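Local coordinates for protein bazooka, isoform C,LD29223p (Drosophila melanogaster, PDB 5OAK) that acts in cell polarity as a scaffold whose first PDZ domain binds the C-terminal PDZ-binding motif of Par-6, and probably binds phosphatidylinositol and phosphatidic acid, at residues 51-56 against 86-91. Residues are numbered along the deposited sequence; the frame is centred on the assembly and turned at random.
Sequences RDDRIL and VRVLRG
Within the Bazooka PDZ domain of this engineered fusion, strand 54-58 pairs antiparallel with the domain's last strand, 83-89, in the antiparallel sheet of the PDZ fold. Arg-54 and Leu-89 form a hydrogen-bonded pair, Arg-54 N reaching Leu-89 O at 2.9 Å and Leu-89 N returning to Arg-54 O; Leu-56 N meets Arg-87 O nearly along the C=O axis at 2.8 Å. Ile-55 and Val-88, the non-hydrogen-bonded pair, face the interior that a PDZ fold encloses between its strands and helices. There Ile-55 CG2 presses on Val-86 CG1 at 3.5 Å, its CG1 branch lies against Val-88 CG1, and from the flanking strands Leu-33 packs on Ile-55 and Leu-9 on Val-88. Leu-56 CB sits over one face of the Arg-87 guanidinium, toward its rim, while NE of that group is salt-bridged to Glu-57; Leu-56 CD1 touches Leu-89 CG. Beyond the strand ends, Arg-90, bent at chi2 (-61°), brings NH1 to the syn lone pair of Asp-53 OD1 at 2.9 Å, with OD1 close to the guanidinium plane, although the carboxylate and guanidinium planes are turned 48° apart. Arg-50 N holds Asp-53 OD2, and a water joins OD1 to Arg-51 O and Gly-91 N. An alanine in place of Arg-90 would remove this salt bridge and the NH1 bond to Arg-48 O, and would probably loosen the buried Asp-53 carboxylate.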
loop_
_atom_site.group_PDB
_atom_site.type_symbol
_atom_site.label_atom_id
_atom_site.label_comp_id
_atom_site.label_asym_id
_atom_site.label_seq_id
_atom_site.Cartn_x
_atom_site.Cartn_y
_atom_site.Cartn_z
ATOM N N ARG A 51 9.270 5.262 3.111
ATOM C CA ARG A 51 9.746 5.374 1.742
ATOM C C ARG A 51 10.603 4.145 1.366
ATOM O O ARG A 51 11.409 3.659 2.179
ATOM C CB ARG A 51 10.534 6.667 1.563
ATOM C CG ARG A 51 11.125 6.814 0.166
ATOM C CD ARG A 51 11.777 8.177 -0.054
ATOM N NE ARG A 51 12.595 8.186 -1.274
ATOM C CZ ARG A 51 12.144 8.357 -2.527
ATOM N NH1 ARG A 51 10.840 8.539 -2.784
ATOM N NH2 ARG A 51 13.020 8.354 -3.536
ATOM N N ASP A 52 10.415 3.669 0.136
ATOM C CA ASP A 52 11.099 2.487 -0.422
ATOM C C ASP A 52 10.617 1.125 0.143
ATOM O O ASP A 52 11.114 0.085 -0.296
ATOM C CB ASP A 52 12.634 2.614 -0.284
ATOM C CG ASP A 52 13.206 3.751 -1.121
ATOM O OD1 ASP A 52 12.721 3.971 -2.249
ATOM O OD2 ASP A 52 14.141 4.434 -0.635
ATOM N N ASP A 53 9.603 1.110 1.017
ATOM C CA ASP A 53 8.906 -0.143 1.299
ATOM C C ASP A 53 8.301 -0.671 -0.004
ATOM O O ASP A 53 7.763 0.110 -0.790
ATOM C CB ASP A 53 7.727 0.064 2.231
ATOM C CG ASP A 53 8.101 0.288 3.681
ATOM O OD1 ASP A 53 9.282 0.084 4.099
ATOM O OD2 ASP A 53 7.133 0.607 4.426
ATOM N N ARG A 54 8.324 -1.980 -0.194
ATOM C CA ARG A 54 7.575 -2.610 -1.266
ATOM C C ARG A 54 6.394 -3.345 -0.650
ATOM O O ARG A 54 6.570 -4.284 0.114
ATOM C CB ARG A 54 8.446 -3.582 -2.058
ATOM C CG ARG A 54 7.727 -4.202 -3.243
ATOM C CD ARG A 54 8.692 -4.633 -4.335
ATOM N NE ARG A 54 9.395 -5.851 -3.969
ATOM C CZ ARG A 54 9.114 -7.056 -4.453
ATOM N NH1 ARG A 54 9.813 -8.102 -4.050
ATOM N NH2 ARG A 54 8.139 -7.216 -5.333
ATOM N N ILE A 55 5.191 -2.901 -0.980
ATOM C CA ILE A 55 3.973 -3.491 -0.419
ATOM C C ILE A 55 3.635 -4.724 -1.252
ATOM O O ILE A 55 3.441 -4.611 -2.465
ATOM C CB ILE A 55 2.804 -2.507 -0.467
ATOM C CG1 ILE A 55 3.100 -1.308 0.453
ATOM C CG2 ILE A 55 1.522 -3.238 -0.062
ATOM C CD1 ILE A 55 2.106 -0.126 0.168
ATOM N N LEU A 56 3.538 -5.882 -0.606
ATOM C CA LEU A 56 3.312 -7.148 -1.293
ATOM C C LEU A 56 1.892 -7.680 -1.141
ATOM O O LEU A 56 1.452 -8.505 -1.933
ATOM C CB LEU A 56 4.294 -8.196 -0.780
ATOM C CG LEU A 56 5.771 -7.861 -0.957
ATOM C CD1 LEU A 56 6.623 -9.029 -0.492
ATOM C CD2 LEU A 56 6.062 -7.526 -2.409
ATOM N N VAL A 86 -0.890 -4.578 6.015
ATOM C CA VAL A 86 -0.054 -4.393 4.825
ATOM C C VAL A 86 1.254 -5.103 5.014
ATOM O O VAL A 86 1.967 -4.839 5.993
ATOM C CB VAL A 86 0.184 -2.867 4.636
ATOM C CG1 VAL A 86 0.978 -2.577 3.379
ATOM C CG2 VAL A 86 -1.161 -2.133 4.588
ATOM N N ARG A 87 1.591 -6.023 4.126
ATOM C CA ARG A 87 2.856 -6.733 4.276
ATOM C C ARG A 87 3.901 -6.085 3.395
ATOM O O ARG A 87 3.640 -5.885 2.188
ATOM C CB ARG A 87 2.695 -8.223 3.895
ATOM C CG ARG A 87 3.977 -8.983 4.140
ATOM C CD ARG A 87 3.710 -10.523 4.122
ATOM N NE ARG A 87 3.160 -10.974 2.853
ATOM C CZ ARG A 87 3.858 -11.323 1.768
ATOM N NH1 ARG A 87 5.194 -11.255 1.781
ATOM N NH2 ARG A 87 3.194 -11.712 0.642
ATOM N N VAL A 88 5.044 -5.695 3.983
ATOM C CA VAL A 88 6.057 -4.981 3.216
ATOM C C VAL A 88 7.446 -5.659 3.286
ATOM O O VAL A 88 7.772 -6.308 4.273
ATOM C CB VAL A 88 6.215 -3.481 3.672
ATOM C CG1 VAL A 88 4.880 -2.750 3.585
ATOM C CG2 VAL A 88 6.786 -3.378 5.079
ATOM N N LEU A 89 8.245 -5.448 2.243
ATOM C CA LEU A 89 9.694 -5.633 2.328
ATOM C C LEU A 89 10.322 -4.273 2.466
ATOM O O LEU A 89 10.029 -3.380 1.655
ATOM C CB LEU A 89 10.236 -6.302 1.064
ATOM C CG LEU A 89 10.030 -7.780 0.915
ATOM C CD1 LEU A 89 10.618 -8.278 -0.429
ATOM C CD2 LEU A 89 10.673 -8.515 2.110
ATOM N N ARG A 90 11.209 -4.102 3.436
ATOM C CA ARG A 90 11.836 -2.796 3.642
ATOM C C ARG A 90 12.867 -2.526 2.544
ATOM O O ARG A 90 13.464 -3.463 2.044
ATOM C CB ARG A 90 12.513 -2.760 5.001
ATOM C CG ARG A 90 11.561 -2.949 6.171
ATOM C CD ARG A 90 10.537 -1.864 6.217
ATOM N NE ARG A 90 9.853 -1.850 7.513
ATOM C CZ ARG A 90 8.948 -0.943 7.838
ATOM N NH1 ARG A 90 8.606 -0.046 6.915
ATOM N NH2 ARG A 90 8.364 -0.942 9.049
ATOM N N GLY A 91 13.089 -1.251 2.203
ATOM C CA GLY A 91 14.039 -0.869 1.165
ATOM C C GLY A 91 15.496 -1.031 1.543
ATOM O O GLY A 91 15.803 -1.350 2.689
HETATM O O HOH W 1 11.650 1.033 3.480
#